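Local coordinates for protein mannan endo-1,4-beta-mannosidase (Bacillus subtilis, PDB 3CBW) that catalyses the endo-hydrolysis of beta-1,4-mannosidic linkages in mannan, galactomannan and glucomannan, and so takes part in glucomannan degradation, at residues 70-75 and 301-306; 251-256 and 282-287; 289-294 and 323-328. The protein carries 3 engineered substitutions. All coordinates share one frame; numbering follows the deposited sequence.

Contact 1: 70-75 and 301-306; sequences PAIYGC and TIYFLA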
loop_
_atom_site.group_PDB
_atom_site.type_symbol
_atom_site.label_atom_id
_atom_site.label_comp_id
_atom_site.label_asym_id
_atom_site.label_seq_id
_atom_site.Cartn_x
_atom_site.Cartn_y
_atom_site.Cartn_z
ATOM N N PRO A 70 2.973 -15.302 2.505
ATOM C CA PRO A 70 2.659 -14.225 1.560
ATOM C C PRO A 70 3.918 -13.661 0.908
ATOM O O PRO A 70 4.951 -13.490 1.574
ATOM C CB PRO A 70 1.986 -13.159 2.436
ATOM C CG PRO A 70 2.382 -13.483 3.851
ATOM C CD PRO A 70 2.558 -14.981 3.884
ATOM N N ALA A 71 3.855 -13.394 -0.393
ATOM C CA ALA A 71 4.980 -12.755 -1.071
ATOM C C ALA A 71 5.271 -11.356 -0.520
ATOM O O ALA A 71 6.438 -10.972 -0.373
ATOM C CB ALA A 71 4.763 -12.716 -2.573
ATOM N N ILE A 72 4.215 -10.599 -0.219
ATOM C CA ILE A 72 4.334 -9.247 0.296
ATOM C C ILE A 72 3.925 -9.206 1.765
ATOM O O ILE A 72 2.924 -9.817 2.158
ATOM C CB ILE A 72 3.441 -8.297 -0.519
ATOM C CG1 ILE A 72 3.941 -8.241 -1.965
ATOM C CG2 ILE A 72 3.397 -6.892 0.118
ATOM C CD1 ILE A 72 2.948 -7.638 -2.925
ATOM N N TYR A 73 4.721 -8.513 2.584
ATOM C CA TYR A 73 4.379 -8.358 3.997
ATOM C C TYR A 73 4.350 -6.883 4.333
ATOM O O TYR A 73 5.294 -6.149 4.033
ATOM C CB TYR A 73 5.349 -9.112 4.893
ATOM C CG TYR A 73 4.733 -9.562 6.197
ATOM C CD1 TYR A 73 3.610 -10.382 6.214
ATOM C CD2 TYR A 73 5.300 -9.206 7.423
ATOM C CE1 TYR A 73 3.046 -10.816 7.416
ATOM C CE2 TYR A 73 4.742 -9.647 8.636
ATOM C CZ TYR A 73 3.630 -10.460 8.616
ATOM O OH TYR A 73 3.073 -10.929 9.791
ATOM N N GLY A 74 3.240 -6.455 4.937
ATOM C CA GLY A 74 3.026 -5.050 5.199
ATOM C C GLY A 74 3.251 -4.633 6.633
ATOM O O GLY A 74 2.964 -5.393 7.568
ATOM N N CYS A 75 3.738 -3.403 6.800
ATOM C CA CYS A 75 3.789 -2.748 8.110
ATOM C C CYS A 75 3.248 -1.340 7.964
ATOM O O CYS A 75 3.339 -0.743 6.894
ATOM C CB CYS A 75 5.231 -2.697 8.647
ATOM S SG CYS A 75 5.540 -1.569 10.114
ATOM N N THR A 301 -4.370 -7.705 -12.325
ATOM C CA THR A 301 -3.929 -7.648 -10.929
ATOM C C THR A 301 -2.547 -8.277 -10.761
ATOM O O THR A 301 -2.322 -9.430 -11.152
ATOM C CB THR A 301 -4.910 -8.407 -10.025
ATOM O OG1 THR A 301 -6.204 -7.812 -10.129
ATOM C CG2 THR A 301 -4.464 -8.350 -8.577
ATOM N N ILE A 302 -1.622 -7.527 -10.171
ATOM C CA ILE A 302 -0.277 -8.047 -9.916
ATOM C C ILE A 302 -0.033 -8.498 -8.476
ATOM O O ILE A 302 0.913 -9.228 -8.228
ATOM C CB ILE A 302 0.836 -7.062 -10.359
ATOM C CG1 ILE A 302 0.806 -5.762 -9.553
ATOM C CG2 ILE A 302 0.752 -6.822 -11.878
ATOM C CD1 ILE A 302 2.099 -4.959 -9.669
ATOM N N TYR A 303 -0.862 -8.051 -7.531
ATOM C CA TYR A 303 -0.763 -8.512 -6.154
ATOM C C TYR A 303 -2.042 -8.228 -5.408
ATOM O O TYR A 303 -2.854 -7.407 -5.834
ATOM C CB TYR A 303 0.451 -7.916 -5.423
ATOM C CG TYR A 303 0.397 -6.506 -4.856
ATOM C CD1 TYR A 303 -0.245 -6.238 -3.646
ATOM C CD2 TYR A 303 1.130 -5.480 -5.439
ATOM C CE1 TYR A 303 -0.218 -4.952 -3.080
ATOM C CE2 TYR A 303 1.170 -4.204 -4.878
ATOM C CZ TYR A 303 0.502 -3.954 -3.703
ATOM O OH TYR A 303 0.565 -2.694 -3.144
ATOM N N PHE A 304 -2.227 -8.941 -4.298
ATOM C CA PHE A 304 -3.232 -8.565 -3.304
ATOM C C PHE A 304 -2.577 -8.497 -1.935
ATOM O O PHE A 304 -1.578 -9.186 -1.687
ATOM C CB PHE A 304 -4.418 -9.541 -3.289
ATOM C CG PHE A 304 -4.073 -10.933 -2.818
ATOM C CD1 PHE A 304 -4.059 -11.242 -1.460
ATOM C CD2 PHE A 304 -3.773 -11.928 -3.734
ATOM C CE1 PHE A 304 -3.737 -12.523 -1.029
ATOM C CE2 PHE A 304 -3.452 -13.214 -3.318
ATOM C CZ PHE A 304 -3.439 -13.512 -1.964
ATOM N N LEU A 305 -3.140 -7.669 -1.053
ATOM C CA LEU A 305 -2.657 -7.579 0.322
ATOM C C LEU A 305 -3.854 -7.708 1.241
ATOM O O LEU A 305 -4.634 -6.766 1.393
ATOM C CB LEU A 305 -1.917 -6.254 0.585
ATOM C CG LEU A 305 -1.301 -6.118 1.984
ATOM C CD1 LEU A 305 0.162 -6.441 1.941
ATOM C CD2 LEU A 305 -1.515 -4.726 2.597
ATOM N N ALA A 306 -4.039 -8.898 1.785
ATOM C CA ALA A 306 -5.138 -9.130 2.700
ATOM C C ALA A 306 -4.791 -8.555 4.054
ATOM O O ALA A 306 -3.634 -8.603 4.481
ATOM C CB ALA A 306 -5.448 -10.612 2.799
#

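Contact 2: 251-256 and 282-287; sequences YFQDAY and NGSFDY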
loop_
_atom_site.group_PDB
_atom_site.type_symbol
_atom_site.label_atom_id
_atom_site.label_comp_id
_atom_site.label_asym_id
_atom_site.label_seq_id
_atom_site.Cartn_x
_atom_site.Cartn_y
_atom_site.Cartn_z
ATOM N N TYR A 251 -12.957 -3.804 0.470
ATOM C CA TYR A 251 -13.580 -4.616 1.510
ATOM C C TYR A 251 -14.991 -4.899 1.047
ATOM O O TYR A 251 -15.746 -3.987 0.762
ATOM C CB TYR A 251 -13.549 -3.910 2.870
ATOM C CG TYR A 251 -12.145 -3.843 3.418
ATOM C CD1 TYR A 251 -11.657 -4.834 4.273
ATOM C CD2 TYR A 251 -11.274 -2.823 3.022
ATOM C CE1 TYR A 251 -10.342 -4.793 4.748
ATOM C CE2 TYR A 251 -9.955 -2.774 3.494
ATOM C CZ TYR A 251 -9.503 -3.762 4.353
ATOM O OH TYR A 251 -8.215 -3.743 4.827
ATOM N N PHE A 252 -15.335 -6.173 0.933
ATOM C CA PHE A 252 -16.513 -6.547 0.172
ATOM C C PHE A 252 -17.019 -7.901 0.620
ATOM O O PHE A 252 -16.307 -8.680 1.276
ATOM C CB PHE A 252 -16.156 -6.613 -1.318
ATOM C CG PHE A 252 -14.989 -7.508 -1.605
ATOM C CD1 PHE A 252 -15.163 -8.881 -1.784
ATOM C CD2 PHE A 252 -13.706 -6.984 -1.661
ATOM C CE1 PHE A 252 -14.073 -9.711 -2.029
ATOM C CE2 PHE A 252 -12.621 -7.803 -1.905
ATOM C CZ PHE A 252 -12.803 -9.164 -2.095
ATOM N N GLN A 253 -18.253 -8.184 0.232
ATOM C CA GLN A 253 -18.752 -9.548 0.294
ATOM C C GLN A 253 -18.730 -10.220 -1.078
ATOM O O GLN A 253 -18.504 -11.432 -1.175
ATOM C CB GLN A 253 -20.149 -9.585 0.909
ATOM C CG GLN A 253 -20.761 -10.992 1.045
ATOM C CD GLN A 253 -19.821 -12.037 1.648
ATOM O OE1 GLN A 253 -19.686 -13.143 1.113
ATOM N NE2 GLN A 253 -19.173 -11.696 2.760
ATOM N N ASP A 254 -18.958 -9.431 -2.120
ATOM C CA ASP A 254 -19.040 -9.913 -3.493
ATOM C C ASP A 254 -17.748 -9.559 -4.218
ATOM O O ASP A 254 -17.529 -8.400 -4.591
ATOM C CB ASP A 254 -20.234 -9.249 -4.181
ATOM C CG ASP A 254 -20.433 -9.697 -5.617
ATOM O OD1 ASP A 254 -19.620 -10.475 -6.153
ATOM O OD2 ASP A 254 -21.436 -9.250 -6.210
ATOM N N ALA A 255 -16.906 -10.566 -4.437
ATOM C CA ALA A 255 -15.627 -10.366 -5.115
ATOM C C ALA A 255 -15.740 -9.931 -6.563
ATOM O O ALA A 255 -14.786 -9.424 -7.122
ATOM C CB ALA A 255 -14.807 -11.641 -5.047
ATOM N N TYR A 256 -16.901 -10.124 -7.170
ATOM C CA TYR A 256 -17.051 -9.942 -8.604
ATOM C C TYR A 256 -17.617 -8.575 -8.974
ATOM O O TYR A 256 -17.669 -8.235 -10.160
ATOM C CB TYR A 256 -17.948 -11.044 -9.162
ATOM C CG TYR A 256 -17.373 -12.433 -8.998
ATOM C CD1 TYR A 256 -16.785 -13.088 -10.070
ATOM C CD2 TYR A 256 -17.419 -13.087 -7.766
ATOM C CE1 TYR A 256 -16.264 -14.371 -9.925
ATOM C CE2 TYR A 256 -16.887 -14.348 -7.614
ATOM C CZ TYR A 256 -16.325 -14.979 -8.686
ATOM O OH TYR A 256 -15.836 -16.249 -8.503
ATOM N N ASN A 282 -18.909 -12.680 8.847
ATOM C CA ASN A 282 -20.185 -13.380 8.708
ATOM C C ASN A 282 -20.049 -14.887 8.484
ATOM O O ASN A 282 -21.046 -15.615 8.500
ATOM C CB ASN A 282 -20.994 -12.766 7.561
ATOM N N GLY A 283 -18.818 -15.346 8.269
ATOM C CA GLY A 283 -18.552 -16.741 7.924
ATOM C C GLY A 283 -18.870 -17.064 6.474
ATOM O O GLY A 283 -18.800 -18.225 6.065
ATOM N N SER A 284 -19.223 -16.035 5.704
ATOM C CA SER A 284 -19.600 -16.182 4.297
ATOM C C SER A 284 -18.422 -15.914 3.367
ATOM O O SER A 284 -18.358 -16.475 2.267
ATOM C CB SER A 284 -20.739 -15.216 3.947
ATOM O OG SER A 284 -21.276 -15.482 2.658
ATOM N N PHE A 285 -17.492 -15.065 3.802
ATOM C CA PHE A 285 -16.393 -14.633 2.934
ATOM C C PHE A 285 -15.531 -15.808 2.506
ATOM O O PHE A 285 -15.198 -16.657 3.321
ATOM C CB PHE A 285 -15.523 -13.575 3.613
ATOM C CG PHE A 285 -14.575 -12.883 2.673
ATOM C CD1 PHE A 285 -14.989 -11.765 1.946
ATOM C CD2 PHE A 285 -13.276 -13.342 2.515
ATOM C CE1 PHE A 285 -14.115 -11.112 1.084
ATOM C CE2 PHE A 285 -12.400 -12.709 1.640
ATOM C CZ PHE A 285 -12.818 -11.583 0.926
ATOM N N ASP A 286 -15.167 -15.852 1.229
ATOM C CA ASP A 286 -14.391 -16.961 0.696
ATOM C C ASP A 286 -13.275 -16.453 -0.216
ATOM O O ASP A 286 -13.537 -15.959 -1.325
ATOM C CB ASP A 286 -15.319 -17.927 -0.059
ATOM C CG ASP A 286 -14.655 -19.253 -0.405
ATOM O OD1 ASP A 286 -13.411 -19.311 -0.548
ATOM O OD2 ASP A 286 -15.393 -20.258 -0.556
ATOM N N TYR A 287 -12.031 -16.595 0.239
ATOM C CA TYR A 287 -10.888 -16.121 -0.536
ATOM C C TYR A 287 -10.701 -16.888 -1.847
ATOM O O TYR A 287 -10.076 -16.375 -2.772
ATOM C CB TYR A 287 -9.597 -16.117 0.298
ATOM C CG TYR A 287 -9.394 -14.839 1.097
ATOM C CD1 TYR A 287 -8.988 -13.662 0.462
ATOM C CD2 TYR A 287 -9.608 -14.799 2.480
ATOM C CE1 TYR A 287 -8.793 -12.476 1.175
ATOM C CE2 TYR A 287 -9.409 -13.612 3.207
ATOM C CZ TYR A 287 -9.012 -12.459 2.540
ATOM O OH TYR A 287 -8.827 -11.279 3.226
HETATM O O HOH W 1 -16.667 -13.732 -0.577
HETATM O O HOH W 2 -18.477 -15.672 -0.360
#

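Contact 3: 289-294 and 323-328; sequences LFINAI and YHDSWT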
loop_
_atom_site.group_PDB
_atom_site.type_symbol
_atom_site.label_atom_id
_atom_site.label_comp_id
_atom_site.label_asym_id
_atom_site.label_seq_id
_atom_site.Cartn_x
_atom_site.Cartn_y
_atom_site.Cartn_z
ATOM N N LEU A 289 -13.063 -17.502 -3.918
ATOM C CA LEU A 289 -13.867 -16.735 -4.861
ATOM C C LEU A 289 -13.158 -15.462 -5.303
ATOM O O LEU A 289 -13.347 -14.998 -6.421
ATOM C CB LEU A 289 -15.248 -16.418 -4.279
ATOM C CG LEU A 289 -16.111 -17.659 -3.999
ATOM C CD1 LEU A 289 -17.337 -17.281 -3.190
ATOM C CD2 LEU A 289 -16.491 -18.379 -5.306
ATOM N N PHE A 290 -12.354 -14.893 -4.411
ATOM C CA PHE A 290 -11.579 -13.689 -4.749
ATOM C C PHE A 290 -10.531 -13.979 -5.830
ATOM O O PHE A 290 -10.420 -13.237 -6.809
ATOM C CB PHE A 290 -10.934 -13.119 -3.482
ATOM C CG PHE A 290 -9.990 -11.974 -3.733
ATOM C CD1 PHE A 290 -10.445 -10.782 -4.305
ATOM C CD2 PHE A 290 -8.653 -12.069 -3.355
ATOM C CE1 PHE A 290 -9.569 -9.711 -4.520
ATOM C CE2 PHE A 290 -7.779 -11.011 -3.569
ATOM C CZ PHE A 290 -8.239 -9.831 -4.145
ATOM N N ILE A 291 -9.786 -15.070 -5.677
ATOM C CA ILE A 291 -8.829 -15.425 -6.726
ATOM C C ILE A 291 -9.534 -15.799 -8.034
ATOM O O ILE A 291 -9.039 -15.481 -9.113
ATOM C CB ILE A 291 -7.762 -16.486 -6.285
ATOM C CG1 ILE A 291 -6.617 -16.571 -7.302
ATOM C CG2 ILE A 291 -8.388 -17.849 -6.039
ATOM C CD1 ILE A 291 -5.780 -15.321 -7.433
ATOM N N ASN A 292 -10.693 -16.449 -7.947
ATOM C CA ASN A 292 -11.451 -16.731 -9.149
ATOM C C ASN A 292 -11.907 -15.447 -9.842
ATOM O O ASN A 292 -11.838 -15.338 -11.059
ATOM C CB ASN A 292 -12.650 -17.619 -8.852
ATOM C CG ASN A 292 -13.406 -17.979 -10.108
ATOM O OD1 ASN A 292 -14.431 -17.381 -10.428
ATOM N ND2 ASN A 292 -12.859 -18.921 -10.868
ATOM N N ALA A 293 -12.388 -14.485 -9.059
ATOM C CA ALA A 293 -12.783 -13.178 -9.598
ATOM C C ALA A 293 -11.609 -12.463 -10.262
ATOM O O ALA A 293 -11.765 -11.837 -11.312
ATOM C CB ALA A 293 -13.411 -12.311 -8.523
ATOM N N ILE A 294 -10.424 -12.566 -9.665
ATOM C CA ILE A 294 -9.241 -12.003 -10.321
ATOM C C ILE A 294 -9.045 -12.608 -11.711
ATOM O O ILE A 294 -8.854 -11.878 -12.691
ATOM C CB ILE A 294 -7.972 -12.153 -9.449
ATOM C CG1 ILE A 294 -8.020 -11.150 -8.297
ATOM C CG2 ILE A 294 -6.728 -11.926 -10.272
ATOM C CD1 ILE A 294 -7.012 -11.408 -7.192
ATOM N N TYR A 323 -3.917 -19.691 -1.769
ATOM C CA TYR A 323 -2.466 -19.779 -1.740
ATOM C C TYR A 323 -1.902 -20.824 -2.696
ATOM O O TYR A 323 -0.759 -20.710 -3.126
ATOM C CB TYR A 323 -1.960 -19.931 -0.296
ATOM C CG TYR A 323 -1.742 -18.584 0.339
ATOM C CD1 TYR A 323 -2.792 -17.866 0.917
ATOM C CD2 TYR A 323 -0.476 -18.003 0.316
ATOM C CE1 TYR A 323 -2.573 -16.607 1.463
ATOM C CE2 TYR A 323 -0.251 -16.756 0.848
ATOM C CZ TYR A 323 -1.299 -16.058 1.421
ATOM O OH TYR A 323 -1.045 -14.816 1.953
ATOM N N HIS A 324 -2.717 -21.816 -3.057
ATOM C CA HIS A 324 -2.259 -22.875 -3.956
ATOM C C HIS A 324 -2.720 -22.701 -5.389
ATOM O O HIS A 324 -2.362 -23.508 -6.246
ATOM C CB HIS A 324 -2.654 -24.256 -3.422
ATOM C CG HIS A 324 -1.964 -24.605 -2.144
ATOM N ND1 HIS A 324 -0.706 -25.168 -2.109
ATOM C CD2 HIS A 324 -2.336 -24.435 -0.854
ATOM C CE1 HIS A 324 -0.344 -25.350 -0.852
ATOM N NE2 HIS A 324 -1.318 -24.920 -0.070
ATOM N N ASP A 325 -3.499 -21.657 -5.662
ATOM C CA ASP A 325 -3.944 -21.403 -7.025
ATOM C C ASP A 325 -2.728 -21.249 -7.931
ATOM O O ASP A 325 -1.719 -20.673 -7.522
ATOM C CB ASP A 325 -4.803 -20.146 -7.094
ATOM C CG ASP A 325 -5.553 -20.044 -8.401
ATOM O OD1 ASP A 325 -4.942 -19.615 -9.401
ATOM O OD2 ASP A 325 -6.746 -20.442 -8.450
ATOM N N SER A 326 -2.814 -21.754 -9.158
ATOM C CA SER A 326 -1.687 -21.661 -10.092
ATOM C C SER A 326 -1.270 -20.205 -10.353
ATOM O O SER A 326 -0.122 -19.940 -10.677
ATOM C CB SER A 326 -1.992 -22.366 -11.408
ATOM O OG SER A 326 -3.060 -21.734 -12.061
ATOM N N TRP A 327 -2.204 -19.269 -10.214
ATOM C CA TRP A 327 -1.888 -17.853 -10.418
ATOM C C TRP A 327 -1.119 -17.203 -9.278
ATOM O O TRP A 327 -0.469 -16.179 -9.495
ATOM C CB TRP A 327 -3.163 -17.064 -10.654
ATOM C CG TRP A 327 -3.711 -17.153 -12.047
ATOM C CD1 TRP A 327 -3.786 -18.262 -12.845
ATOM C CD2 TRP A 327 -4.280 -16.078 -12.796
ATOM N NE1 TRP A 327 -4.362 -17.932 -14.051
ATOM C CE2 TRP A 327 -4.683 -16.601 -14.043
ATOM C CE3 TRP A 327 -4.495 -14.719 -12.530
ATOM C CZ2 TRP A 327 -5.278 -15.806 -15.034
ATOM C CZ3 TRP A 327 -5.084 -13.931 -13.511
ATOM C CH2 TRP A 327 -5.477 -14.480 -14.748
ATOM N N THR A 328 -1.202 -17.771 -8.082
ATOM C CA THR A 328 -0.678 -17.090 -6.898
ATOM C C THR A 328 0.825 -17.306 -6.745
ATOM O O THR A 328 1.309 -18.436 -6.769
ATOM C CB THR A 328 -1.446 -17.544 -5.656
ATOM O OG1 THR A 328 -2.840 -17.330 -5.886
ATOM C CG2 THR A 328 -1.018 -16.757 -4.425
#

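Contact 1: 70-75 and 301-306
Ile72 reaches Tyr303 and Leu305 with different branches because chi1 of -64° sets CG1 beside the backbone N and CG2 beside the carbonyl carbon. CG1 extends CD1 over one face of the Tyr303 ring, whose own first torsion places CG between backbone N and carbonyl carbon. The methyl meets the proximal end of the ring: Ile72 CD1 lies 3.4 Å from Tyr303 CG. A CH-pi contact follows, with Ile72 CD1 3.7 Å from the Tyr303 ring centroid and 26° off the ring normal. The other branch, Ile72 CG2, rests 3.7 Å from Leu305 CD1. That same leucine methyl comes within 4.3 Å of Gly74 N, an approach eased by the absence of a side chain on the glycine. All four residues are buried and the contact is apolar, as expected of the interior of a TIM barrel; Leu305 lies near Glu275, the nucleophile by similarity. The short strand axes pass 8.1 Å apart at 45°, too far for direct pairing. Strand 41-49 fills the place between them, pairing in parallel with both strand 72-79 and strand 301-306, while Tyr303 also touches Leu42 of that strand and Ala272 and Thr274 of strand 271-278.

Contact 2: 251-256 and 282-287
Phe252 and Phe285 form the close-packed half of a contact between the end of strand 245-252, with the loop that follows it, and the loop after parallel strand 271-278, on the active-site side of the TIM barrel. Their rings meet obliquely, planes at 47° and centroids 5.3 Å apart, with Phe252 CE1 3.4 Å from Phe285 CE1. The edge of the Phe285 ring also reaches the main chain, where Phe285 CE1 lies 3.3 Å from Phe252 O. Both phenylalanines are buried, and Phe252 also packs on Val276. With an alanine at Phe252, the Phe285 ring would lose its oblique aromatic neighbour and a gap would probably open beside Phe285 CE1 and CZ. Tyr251, just before Phe252 and a substrate-binding residue by similarity, hydrogen-bonds through OH to Glu275 OE1. The outer half is looser and wetter: Gln253 and Ser284 are exposed, and two waters span the segments. Water 1 donates to Gln253 O and accepts from Asp286 N; water 2, 2.7 Å from Ser284 O, donates to that atom and to Gln253 OE1. The direct polar link is long and out of plane: Ser284 OG donates to Gln253 OE1 at 3.2 Å, 64° above the amide plane.

Contact 3: 289-294 and 323-328
Helix 287-297, in the outer layer of the TIM barrel, packs through Ile291 and Ile294 against the tight turn that follows helix 319-324. Asp325 to Thr328 form a type I beta turn, closed by Thr328 N donating to Asp325 O at 3.0 Å. Within it, Trp327 N donates to Asp325 OD1, an Asx turn, although the position of that oxygen is less certain than the rest. Ile291 lies against the carboxylate and the turn's far end with all three outer carbons. Its first torsion (-167°) sends CG1 away from the backbone N, and Ile291 CG1 comes to lie 3.8 Å from Asp325 CG. The branch methyl Ile291 CG2 is 3.9 Å from Asp325 OD2, and Ile291 CD1 stands 3.9 Å from Thr328 OG1. These are van der Waals contacts; the polar groups have partners of their own. Thr328 OG1 bonds to Leu322 O, and Asp325 pairs with Lys295 through the same OD1, so the details of that salt bridge are equally uncertain. One helical turn further on, Ile294 and Trp327 run past each other in opposite directions, and Ile294 CG2 reaches Trp327 CZ3 at 4.1 Å, obliquely to the ring. The indole is also engaged by Lys295 and Arg40 through cation-pi contacts, and backbone bonds from Trp327 to Arg40 and Val41 fix the turn beside the start of strand 41-49. Packed here against the turn after helix 319-324, helix 287-297 links parallel strands 271-278 and 301-306 in a beta-alpha-beta crossover, the repeating element of the TIM barrel.

Overall arrangement
From the N terminus, the 70-75 segment comes first and meets strand 301-306 only after 225 intervening residues, so contact 1 closes the longest of the three loops, across the barrel interior. Contact 2 lies wholly inside that loop, closing a short one between the ends of strands 245-252 and 271-278. Contact 3 opens on the next helix, before 301-306, and closes after it; it therefore crosses contact 1 and follows contact 2 in series. The contacts also touch: Phe252 of contact 2 packs on Phe290 of contact 3, Phe290 in turn on Phe304 of contact 1, and Tyr323 of contact 3 on Pro70. Barrel interior, active-site-end loops and outer helices are thereby joined.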